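Local coordinates for protein fimbrial structural subunit (PDB 3QDH) that forms the structural shaft of Actinomyces type 2 fimbriae and probably mediates adhesion to streptococci and host cells, this chain holding its C-terminal domains, at residues Leu178-Lys187 with Pro204-Thr215; Ser9-Tyr18 with Phe227-Asp238. All coordinates share one frame; numbering follows the deposited sequence.

Contact 1 lies inside one domain, the SpaA-like prealbumin fold, while contact 2 joins that domain to the N-terminal one of this chain. Both are partly buried, and their centres are about 23 Å apart. In 178-187 with 204-215 two neighbouring pieces of chain pair through antiparallel backbone bonds, with leucines on the inner face and glutamines and threonines on the outer one. Residues 9-18 with 227-238 come from distant parts of the sequence, and there charged groups, a phenol and bridging waters join in beside a CH-pi contact and isoleucine packing. The two contacts touch where Lys187 and Ile205 of contact 1 pack against Tyr18 of contact 2.

Contact 1: residues Leu178-Lys187 with Pro204-Thr215; sequences LQGAQFQLYK and PIAINGETTLTT
The Leu185 side chain reaches across to Leu213, their CD1 methyls 3.8 Å apart, and forms the greasy inner side of this pairing with Ile205 and Ile207. Two backbone bonds tie Phe183 to Leu213 as an antiparallel hydrogen-bonded pair; Phe183 N to Leu213 O measures 2.8 Å. Ile205 N donates to Leu185 O, tying 204-215 down before it goes out through the type I' turn Ile207-Glu210 and returns to pair at Leu213.

At the other end Thr215 does the polar work. Its hydroxyl, held between backbone N and carbonyl carbon (chi1 59°), faces back to the loop: OG1 donates to Leu178 O at 2.7 Å, in the carbonyl plane on a lone pair, and accepts from Ala181 N at 3.0 Å. A nearly straight bond (175°) from Gly180 N to Thr215 O, with Thr215 N to Ala181 O, carries the backbone pairing on past Gln182-Thr214.

The opposite face is hydrophilic. Gln182 lies alongside Thr214, pointing the same way, and offers NE2 weakly to OG1, while Thr212 CG2 comes up to its amide oxygen. The Gln184 amide leans over residues 204-215: NE2 makes weak bonds to Thr211 O and Thr212 OG1, and OE1 sits 3.4 Å from Pro204 CG. Beyond it Pro204 lies beside the Tyr186 ring, with its CA over one face toward the rim and CD 3.7 Å from CE2.

Strand 182-188 thus has 213-214 on one edge and 245-254 on the other, in the antiparallel sheet of the SpaA-like domain. Its inner residues Phe183, Leu185 and Leu213 meet Ile221 of strand 220-230 and Leu161 and Lys165 of strand 154-165, packing the inner face of this sheet against those two strands.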
loop_
_atom_site.group_PDB
_atom_site.type_symbol
_atom_site.label_atom_id
_atom_site.label_comp_id
_atom_site.label_asym_id
_atom_site.label_seq_id
_atom_site.Cartn_x
_atom_site.Cartn_y
_atom_site.Cartn_z
ATOM N N LEU A 178 -1.488 -33.438 2.662
ATOM C CA LEU A 178 -2.809 -33.686 3.243
ATOM C C LEU A 178 -3.777 -32.523 3.010
ATOM O O LEU A 178 -3.562 -31.402 3.497
ATOM C CB LEU A 178 -2.697 -33.990 4.742
ATOM C CG LEU A 178 -1.723 -35.075 5.217
ATOM C CD1 LEU A 178 -1.746 -35.153 6.731
ATOM C CD2 LEU A 178 -2.046 -36.437 4.607
ATOM N N GLN A 179 -4.845 -32.819 2.268
ATOM C CA GLN A 179 -5.899 -31.867 1.935
ATOM C C GLN A 179 -6.828 -31.599 3.121
ATOM O O GLN A 179 -7.055 -32.479 3.967
ATOM C CB GLN A 179 -6.707 -32.408 0.747
ATOM C CG GLN A 179 -7.675 -31.417 0.099
ATOM C CD GLN A 179 -8.301 -31.943 -1.189
ATOM O OE1 GLN A 179 -8.123 -33.106 -1.562
ATOM N NE2 GLN A 179 -9.042 -31.080 -1.875
ATOM N N GLY A 180 -7.355 -30.377 3.183
ATOM C CA GLY A 180 -8.424 -30.038 4.114
ATOM C C GLY A 180 -7.976 -29.562 5.479
ATOM O O GLY A 180 -8.808 -29.273 6.335
ATOM N N ALA A 181 -6.664 -29.496 5.695
ATOM C CA ALA A 181 -6.125 -28.905 6.911
ATOM C C ALA A 181 -6.376 -27.398 6.873
ATOM O O ALA A 181 -6.282 -26.774 5.816
ATOM C CB ALA A 181 -4.643 -29.199 7.035
ATOM N N GLN A 182 -6.715 -26.826 8.023
ATOM C CA GLN A 182 -7.047 -25.407 8.085
ATOM C C GLN A 182 -6.128 -24.611 9.008
ATOM O O GLN A 182 -5.796 -25.052 10.110
ATOM C CB GLN A 182 -8.530 -25.197 8.415
ATOM C CG GLN A 182 -9.459 -25.536 7.248
ATOM C CD GLN A 182 -10.912 -25.162 7.493
ATOM O OE1 GLN A 182 -11.308 -24.822 8.606
ATOM N NE2 GLN A 182 -11.718 -25.230 6.441
ATOM N N PHE A 183 -5.719 -23.436 8.530
ATOM C CA PHE A 183 -4.777 -22.561 9.230
ATOM C C PHE A 183 -5.274 -21.115 9.238
ATOM O O PHE A 183 -6.114 -20.728 8.424
ATOM C CB PHE A 183 -3.396 -22.595 8.554
ATOM C CG PHE A 183 -2.664 -23.908 8.687
ATOM C CD1 PHE A 183 -1.785 -24.129 9.745
ATOM C CD2 PHE A 183 -2.822 -24.911 7.730
ATOM C CE1 PHE A 183 -1.090 -25.339 9.859
ATOM C CE2 PHE A 183 -2.129 -26.121 7.834
ATOM C CZ PHE A 183 -1.266 -26.337 8.898
ATOM N N GLN A 184 -4.744 -20.330 10.174
ATOM C CA GLN A 184 -4.990 -18.892 10.250
ATOM C C GLN A 184 -3.671 -18.179 10.559
ATOM O O GLN A 184 -2.847 -18.693 11.319
ATOM C CB GLN A 184 -6.038 -18.568 11.325
ATOM C CG GLN A 184 -7.447 -19.084 11.013
ATOM C CD GLN A 184 -8.531 -18.400 11.827
ATOM O OE1 GLN A 184 -8.420 -18.256 13.046
ATOM N NE2 GLN A 184 -9.599 -17.990 11.151
ATOM N N LEU A 185 -3.467 -17.009 9.954
ATOM C CA LEU A 185 -2.234 -16.241 10.138
ATOM C C LEU A 185 -2.426 -15.040 11.059
ATOM O O LEU A 185 -3.418 -14.315 10.952
ATOM C CB LEU A 185 -1.669 -15.781 8.790
ATOM C CG LEU A 185 -0.798 -16.776 8.020
ATOM C CD1 LEU A 185 -0.802 -16.460 6.532
ATOM C CD2 LEU A 185 0.630 -16.813 8.573
ATOM N N TYR A 186 -1.460 -14.838 11.952
ATOM C CA TYR A 186 -1.501 -13.737 12.910
ATOM C C TYR A 186 -0.241 -12.877 12.851
ATOM O O TYR A 186 0.841 -13.355 12.499
ATOM C CB TYR A 186 -1.679 -14.268 14.341
ATOM C CG TYR A 186 -3.048 -14.845 14.654
ATOM C CD1 TYR A 186 -3.329 -16.195 14.423
ATOM C CD2 TYR A 186 -4.054 -14.047 15.206
ATOM C CE1 TYR A 186 -4.582 -16.735 14.723
ATOM C CE2 TYR A 186 -5.313 -14.576 15.507
ATOM C CZ TYR A 186 -5.570 -15.919 15.264
ATOM O OH TYR A 186 -6.813 -16.446 15.557
ATOM N N LYS A 187 -0.400 -11.603 13.203
ATOM C CA LYS A 187 0.728 -10.716 13.463
ATOM C C LYS A 187 1.489 -11.216 14.697
ATOM O O LYS A 187 0.875 -11.592 15.695
ATOM C CB LYS A 187 0.220 -9.291 13.702
ATOM C CG LYS A 187 1.300 -8.294 14.089
ATOM C CD LYS A 187 0.704 -7.033 14.689
ATOM C CE LYS A 187 1.794 -6.117 15.229
ATOM N NZ LYS A 187 2.516 -6.712 16.389
ATOM N N PRO A 204 -7.174 -12.781 12.906
ATOM C CA PRO A 204 -6.603 -13.445 11.731
ATOM C C PRO A 204 -6.458 -12.517 10.522
ATOM O O PRO A 204 -7.288 -11.627 10.313
ATOM C CB PRO A 204 -7.622 -14.545 11.430
ATOM C CG PRO A 204 -8.196 -14.879 12.756
ATOM C CD PRO A 204 -8.259 -13.582 13.510
ATOM N N ILE A 205 -5.408 -12.738 9.738
ATOM C CA ILE A 205 -5.107 -11.916 8.569
ATOM C C ILE A 205 -5.844 -12.425 7.331
ATOM O O ILE A 205 -5.777 -13.612 6.999
ATOM C CB ILE A 205 -3.576 -11.859 8.310
ATOM C CG1 ILE A 205 -2.868 -11.172 9.481
ATOM C CG2 ILE A 205 -3.259 -11.139 6.998
ATOM C CD1 ILE A 205 -1.405 -11.513 9.612
ATOM N N ALA A 206 -6.545 -11.521 6.650
ATOM C CA ALA A 206 -7.244 -11.863 5.416
ATOM C C ALA A 206 -6.276 -12.011 4.245
ATOM O O ALA A 206 -5.513 -11.090 3.928
ATOM C CB ALA A 206 -8.322 -10.833 5.104
ATOM N N ILE A 207 -6.301 -13.188 3.624
ATOM C CA ILE A 207 -5.530 -13.475 2.420
ATOM C C ILE A 207 -6.514 -13.520 1.260
ATOM O O ILE A 207 -7.349 -14.424 1.183
ATOM C CB ILE A 207 -4.755 -14.821 2.544
ATOM C CG1 ILE A 207 -3.776 -14.801 3.735
ATOM C CG2 ILE A 207 -4.049 -15.183 1.238
ATOM C CD1 ILE A 207 -2.807 -13.611 3.777
ATOM N N ASN A 208 -6.422 -12.533 0.370
ATOM C CA ASN A 208 -7.425 -12.327 -0.680
ATOM C C ASN A 208 -8.868 -12.400 -0.142
ATOM O O ASN A 208 -9.742 -13.028 -0.748
ATOM C CB ASN A 208 -7.207 -13.297 -1.857
ATOM C CG ASN A 208 -6.103 -12.839 -2.810
ATOM O OD1 ASN A 208 -5.291 -13.646 -3.266
ATOM N ND2 ASN A 208 -6.079 -11.544 -3.124
ATOM N N GLY A 209 -9.092 -11.767 1.010
ATOM C CA GLY A 209 -10.422 -11.661 1.615
ATOM C C GLY A 209 -10.824 -12.820 2.513
ATOM O O GLY A 209 -11.842 -12.753 3.199
ATOM N N GLU A 210 -10.021 -13.881 2.513
ATOM C CA GLU A 210 -10.308 -15.065 3.312
ATOM C C GLU A 210 -9.348 -15.168 4.498
ATOM O O GLU A 210 -8.127 -15.082 4.326
ATOM C CB GLU A 210 -10.237 -16.327 2.442
ATOM C CG GLU A 210 -11.090 -16.277 1.159
ATOM C CD GLU A 210 -12.597 -16.220 1.417
ATOM O OE1 GLU A 210 -13.072 -16.833 2.403
ATOM O OE2 GLU A 210 -13.311 -15.567 0.621
ATOM N N THR A 211 -9.908 -15.343 5.694
ATOM C CA THR A 211 -9.122 -15.422 6.935
ATOM C C THR A 211 -8.837 -16.859 7.378
ATOM O O THR A 211 -8.128 -17.083 8.364
ATOM C CB THR A 211 -9.796 -14.662 8.103
ATOM O OG1 THR A 211 -11.098 -15.209 8.353
ATOM C CG2 THR A 211 -9.917 -13.169 7.798
ATOM N N THR A 212 -9.403 -17.826 6.659
ATOM C CA THR A 212 -9.119 -19.239 6.902
ATOM C C THR A 212 -8.473 -19.829 5.660
ATOM O O THR A 212 -8.988 -19.676 4.553
ATOM C CB THR A 212 -10.390 -20.035 7.275
ATOM O OG1 THR A 212 -11.011 -19.430 8.413
ATOM C CG2 THR A 212 -10.045 -21.479 7.618
ATOM N N LEU A 213 -7.339 -20.490 5.857
ATOM C CA LEU A 213 -6.589 -21.083 4.759
ATOM C C LEU A 213 -6.721 -22.597 4.796
ATOM O O LEU A 213 -6.586 -23.211 5.856
ATOM C CB LEU A 213 -5.116 -20.668 4.836
ATOM C CG LEU A 213 -4.834 -19.163 4.945
ATOM C CD1 LEU A 213 -3.372 -18.905 5.270
ATOM C CD2 LEU A 213 -5.255 -18.419 3.680
ATOM N N THR A 214 -6.987 -23.183 3.633
ATOM C CA THR A 214 -7.206 -24.624 3.508
ATOM C C THR A 214 -6.229 -25.229 2.511
ATOM O O THR A 214 -6.114 -24.753 1.375
ATOM C CB THR A 214 -8.657 -24.932 3.067
ATOM O OG1 THR A 214 -9.571 -24.273 3.952
ATOM C CG2 THR A 214 -8.936 -26.446 3.082
ATOM N N THR A 215 -5.525 -26.270 2.952
ATOM C CA THR A 215 -4.586 -27.008 2.109
ATOM C C THR A 215 -5.314 -27.730 0.979
ATOM O O THR A 215 -6.391 -28.307 1.183
ATOM C CB THR A 215 -3.772 -28.046 2.920
ATOM O OG1 THR A 215 -4.663 -28.979 3.545
ATOM C CG2 THR A 215 -2.923 -27.366 3.989
#

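Contact 2: residues Ser9-Tyr18 with Phe227-Asp238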
loop_
_atom_site.group_PDB
_atom_site.type_symbol
_atom_site.label_atom_id
_atom_site.label_comp_id
_atom_site.label_asym_id
_atom_site.label_seq_id
_atom_site.Cartn_x
_atom_site.Cartn_y
_atom_site.Cartn_z
ATOM N N SER A 9 4.764 9.497 0.720
ATOM C CA SER A 9 4.895 8.621 1.879
ATOM C C SER A 9 4.108 7.333 1.657
ATOM O O SER A 9 3.661 7.046 0.533
ATOM C CB SER A 9 4.403 9.333 3.148
ATOM O OG SER A 9 4.739 8.586 4.310
ATOM N N ILE A 10 3.965 6.546 2.723
ATOM C CA ILE A 10 3.138 5.331 2.720
ATOM C C ILE A 10 2.373 5.231 4.042
ATOM O O ILE A 10 2.944 5.430 5.111
ATOM C CB ILE A 10 3.978 4.018 2.577
ATOM C CG1 ILE A 10 4.986 4.102 1.425
ATOM C CG2 ILE A 10 3.057 2.806 2.366
ATOM C CD1 ILE A 10 6.030 2.956 1.434
ATOM N N GLN A 11 1.081 4.933 3.959
ATOM C CA GLN A 11 0.281 4.642 5.139
ATOM C C GLN A 11 0.787 3.380 5.842
ATOM O O GLN A 11 1.091 2.388 5.180
ATOM C CB GLN A 11 -1.177 4.405 4.733
ATOM C CG GLN A 11 -2.115 5.560 5.012
ATOM C CD GLN A 11 -3.500 5.068 5.405
ATOM O OE1 GLN A 11 -4.057 4.177 4.766
ATOM N NE2 GLN A 11 -4.053 5.636 6.474
ATOM N N GLU A 12 0.878 3.431 7.172
ATOM C CA GLU A 12 1.054 2.230 8.004
ATOM C C GLU A 12 0.281 1.067 7.391
ATOM O O GLU A 12 -0.950 1.101 7.362
ATOM C CB GLU A 12 0.466 2.464 9.395
ATOM C CG GLU A 12 1.390 2.949 10.476
ATOM C CD GLU A 12 0.793 2.693 11.855
ATOM O OE1 GLU A 12 0.140 3.611 12.415
ATOM O OE2 GLU A 12 0.950 1.562 12.365
ATOM N N GLN A 13 0.977 0.033 6.928
ATOM C CA GLN A 13 0.296 -1.098 6.284
ATOM C C GLN A 13 -0.741 -1.800 7.179
ATOM O O GLN A 13 -1.742 -2.322 6.678
ATOM C CB GLN A 13 1.300 -2.118 5.726
ATOM C CG GLN A 13 0.696 -3.083 4.701
ATOM C CD GLN A 13 0.062 -2.364 3.506
ATOM O OE1 GLN A 13 0.574 -1.347 3.032
ATOM N NE2 GLN A 13 -1.050 -2.898 3.017
ATOM N N LYS A 14 -0.493 -1.791 8.490
ATOM C CA LYS A 14 -1.422 -2.329 9.495
ATOM C C LYS A 14 -2.852 -1.825 9.284
ATOM O O LYS A 14 -3.812 -2.595 9.356
ATOM C CB LYS A 14 -0.940 -1.963 10.903
ATOM C CG LYS A 14 -1.752 -2.586 12.028
ATOM C CD LYS A 14 -1.033 -2.491 13.372
ATOM C CE LYS A 14 -1.971 -2.810 14.536
ATOM N NZ LYS A 14 -2.689 -4.111 14.379
ATOM N N LEU A 15 -2.976 -0.529 9.003
ATOM C CA LEU A 15 -4.274 0.113 8.797
ATOM C C LEU A 15 -5.022 -0.407 7.575
ATOM O O LEU A 15 -6.233 -0.208 7.448
ATOM C CB LEU A 15 -4.093 1.623 8.677
ATOM C CG LEU A 15 -3.339 2.345 9.795
ATOM C CD1 LEU A 15 -3.257 3.832 9.465
ATOM C CD2 LEU A 15 -3.977 2.115 11.172
ATOM N N ASN A 16 -4.302 -1.074 6.676
ATOM C CA ASN A 16 -4.890 -1.561 5.437
ATOM C C ASN A 16 -4.870 -3.087 5.292
ATOM O O ASN A 16 -5.579 -3.644 4.451
ATOM C CB ASN A 16 -4.232 -0.874 4.234
ATOM C CG ASN A 16 -4.373 0.652 4.279
ATOM O OD1 ASN A 16 -3.373 1.385 4.228
ATOM N ND2 ASN A 16 -5.613 1.131 4.391
ATOM N N GLY A 17 -4.071 -3.757 6.121
ATOM C CA GLY A 17 -4.013 -5.224 6.109
ATOM C C GLY A 17 -2.674 -5.762 5.640
ATOM O O GLY A 17 -2.090 -5.256 4.677
ATOM N N TYR A 18 -2.192 -6.794 6.331
ATOM C CA TYR A 18 -0.870 -7.366 6.086
ATOM C C TYR A 18 -0.802 -8.308 4.888
ATOM O O TYR A 18 0.286 -8.608 4.397
ATOM C CB TYR A 18 -0.394 -8.147 7.309
ATOM C CG TYR A 18 -0.211 -7.340 8.562
ATOM C CD1 TYR A 18 0.707 -6.289 8.612
ATOM C CD2 TYR A 18 -0.934 -7.650 9.717
ATOM C CE1 TYR A 18 0.884 -5.555 9.767
ATOM C CE2 TYR A 18 -0.764 -6.924 10.883
ATOM C CZ TYR A 18 0.148 -5.876 10.900
ATOM O OH TYR A 18 0.327 -5.152 12.051
ATOM N N PHE A 227 3.142 -8.559 4.163
ATOM C CA PHE A 227 3.929 -7.335 4.384
ATOM C C PHE A 227 5.176 -7.602 5.233
ATOM O O PHE A 227 5.124 -8.353 6.204
ATOM C CB PHE A 227 3.044 -6.265 5.032
ATOM C CG PHE A 227 3.783 -5.024 5.445
ATOM C CD1 PHE A 227 4.236 -4.109 4.487
ATOM C CD2 PHE A 227 4.014 -4.759 6.793
ATOM C CE1 PHE A 227 4.904 -2.960 4.872
ATOM C CE2 PHE A 227 4.683 -3.608 7.187
ATOM C CZ PHE A 227 5.132 -2.710 6.224
ATOM N N ILE A 228 6.300 -6.997 4.853
ATOM C CA ILE A 228 7.541 -7.155 5.610
ATOM C C ILE A 228 7.936 -5.866 6.325
ATOM O O ILE A 228 8.105 -5.860 7.548
ATOM C CB ILE A 228 8.689 -7.669 4.713
ATOM C CG1 ILE A 228 8.424 -9.130 4.335
ATOM C CG2 ILE A 228 10.049 -7.557 5.423
ATOM C CD1 ILE A 228 9.373 -9.671 3.313
ATOM N N SER A 229 8.065 -4.783 5.551
ATOM C CA SER A 229 8.521 -3.487 6.059
ATOM C C SER A 229 8.365 -2.429 4.969
ATOM O O SER A 229 8.178 -2.757 3.795
ATOM C CB SER A 229 9.994 -3.558 6.450
ATOM O OG SER A 229 10.806 -3.616 5.291
ATOM N N ASP A 230 8.443 -1.158 5.361
ATOM C CA ASP A 230 8.474 -0.078 4.372
ATOM C C ASP A 230 9.594 0.930 4.640
ATOM O O ASP A 230 10.263 0.868 5.675
ATOM C CB ASP A 230 7.092 0.587 4.202
ATOM C CG ASP A 230 6.613 1.295 5.459
ATOM O OD1 ASP A 230 7.377 2.096 6.036
ATOM O OD2 ASP A 230 5.452 1.069 5.868
ATOM N N SER A 231 9.789 1.850 3.698
ATOM C CA SER A 231 10.929 2.760 3.713
ATOM C C SER A 231 10.692 4.016 4.567
ATOM O O SER A 231 11.564 4.881 4.646
ATOM C CB SER A 231 11.311 3.148 2.279
ATOM O OG SER A 231 10.238 3.817 1.622
ATOM N N ILE A 232 9.527 4.105 5.208
ATOM C CA ILE A 232 9.183 5.295 6.000
ATOM C C ILE A 232 9.645 5.161 7.445
ATOM O O ILE A 232 9.390 4.146 8.084
ATOM C CB ILE A 232 7.655 5.577 5.996
ATOM C CG1 ILE A 232 7.074 5.484 4.574
ATOM C CG2 ILE A 232 7.351 6.938 6.661
ATOM C CD1 ILE A 232 7.653 6.492 3.578
ATOM N N ASP A 233 10.315 6.182 7.955
ATOM C CA ASP A 233 10.712 6.203 9.370
ATOM C C ASP A 233 9.663 6.922 10.221
ATOM O O ASP A 233 8.817 7.655 9.697
ATOM C CB ASP A 233 12.079 6.868 9.535
ATOM C CG ASP A 233 12.979 6.137 10.535
ATOM O OD1 ASP A 233 12.557 5.093 11.112
ATOM O OD2 ASP A 233 14.120 6.608 10.724
ATOM N N GLY A 234 9.711 6.710 11.531
ATOM C CA GLY A 234 8.764 7.358 12.429
ATOM C C GLY A 234 8.287 6.476 13.555
ATOM O O GLY A 234 8.203 5.252 13.413
ATOM N N ALA A 235 7.972 7.118 14.678
ATOM C CA ALA A 235 7.572 6.443 15.905
ATOM C C ALA A 235 6.286 5.642 15.750
ATOM O O ALA A 235 5.348 6.085 15.086
ATOM C CB ALA A 235 7.411 7.469 17.028
ATOM N N ASN A 236 6.263 4.458 16.366
ATOM C CA ASN A 236 5.043 3.649 16.512
ATOM C C ASN A 236 4.322 3.307 15.195
ATOM O O ASN A 236 3.089 3.379 15.110
ATOM C CB ASN A 236 4.076 4.330 17.502
ATOM C CG ASN A 236 3.061 3.366 18.092
ATOM O OD1 ASN A 236 3.419 2.297 18.587
ATOM N ND2 ASN A 236 1.790 3.743 18.050
ATOM N N ARG A 237 5.090 2.943 14.169
ATOM C CA ARG A 237 4.515 2.657 12.848
ATOM C C ARG A 237 4.344 1.173 12.522
ATOM O O ARG A 237 3.971 0.829 11.397
ATOM C CB ARG A 237 5.328 3.341 11.735
ATOM C CG ARG A 237 4.923 4.789 11.465
ATOM C CD ARG A 237 5.665 5.382 10.252
ATOM N NE ARG A 237 4.987 5.148 8.973
ATOM C CZ ARG A 237 5.237 4.131 8.147
ATOM N NH1 ARG A 237 6.145 3.207 8.456
ATOM N NH2 ARG A 237 4.568 4.036 7.002
ATOM N N ASP A 238 4.610 0.293 13.487
ATOM C CA ASP A 238 4.528 -1.153 13.241
ATOM C C ASP A 238 5.510 -1.519 12.115
ATOM O O ASP A 238 5.200 -2.316 11.226
ATOM C CB ASP A 238 3.078 -1.553 12.890
ATOM C CG ASP A 238 2.923 -3.036 12.571
ATOM O OD1 ASP A 238 3.509 -3.874 13.293
ATOM O OD2 ASP A 238 2.196 -3.361 11.600
HETATM O O HOH W 1 3.113 0.504 5.046
HETATM O O HOH W 2 4.127 0.113 8.183
HETATM O O HOH W 3 2.191 -1.734 9.317
#
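Arg237 and Glu12 lie against each other, and the arginine can be followed outward: CB and CG run past Glu12, where Arg237 CG lies 4.1 Å from Glu12 CG, then the chain bends at chi3 (88°) and swings the guanidinium toward Ile10 and Asp230. There NH2 donates to Ile10 O at 2.9 Å, in the guanidinium plane but from above the carbonyl plane. NH1 and NH2 together grip Asp230 end-on, one nitrogen to each carboxylate oxygen, a salt bridge with NH1 to OD1 at 2.9 Å. Ile232 CB rests over the centre of one guanidinium face, and Ile232 N also donates to Asp230 OD1, an Asx turn that helps fix the carboxylate.

Waters bridge the two segments. One joins Gln11 O to Asp230 OD2, and another donates to Asp238 OD2 while accepting from Lys14 N. That same OD2 takes the Tyr18 hydroxyl, OH to OD2 2.6 Å, meeting it in the plane of the ring but from above the carboxylate plane; Arg246 pairs with the other oxygen, OD1, probably keeping the acid charged.

Phe227 is bound to the first segment by its N to Tyr18 O, 2.9 Å. Gln13 CB sits over the centre of the Phe227 ring, 3.6 Å from its centroid, a CH-pi contact; beyond it the chain bends and carries the amide away from Phe227, and NE2 donates to Gly17 O and Leu23 O. At the far end Ile10 CB packs on Ile232 CG1 at 4.0 Å.

Segment 9-18 lies in the loop between strands 7-8 and 23-31 of the N-terminal domain, and 227-238 comprises the end of strand 220-230 and the loop after it. Strand 154-165 pairs with 220-230, and its Val154 and Trp158 touch Ile10 and Gln13, so the contact sits at the junction of the two domains.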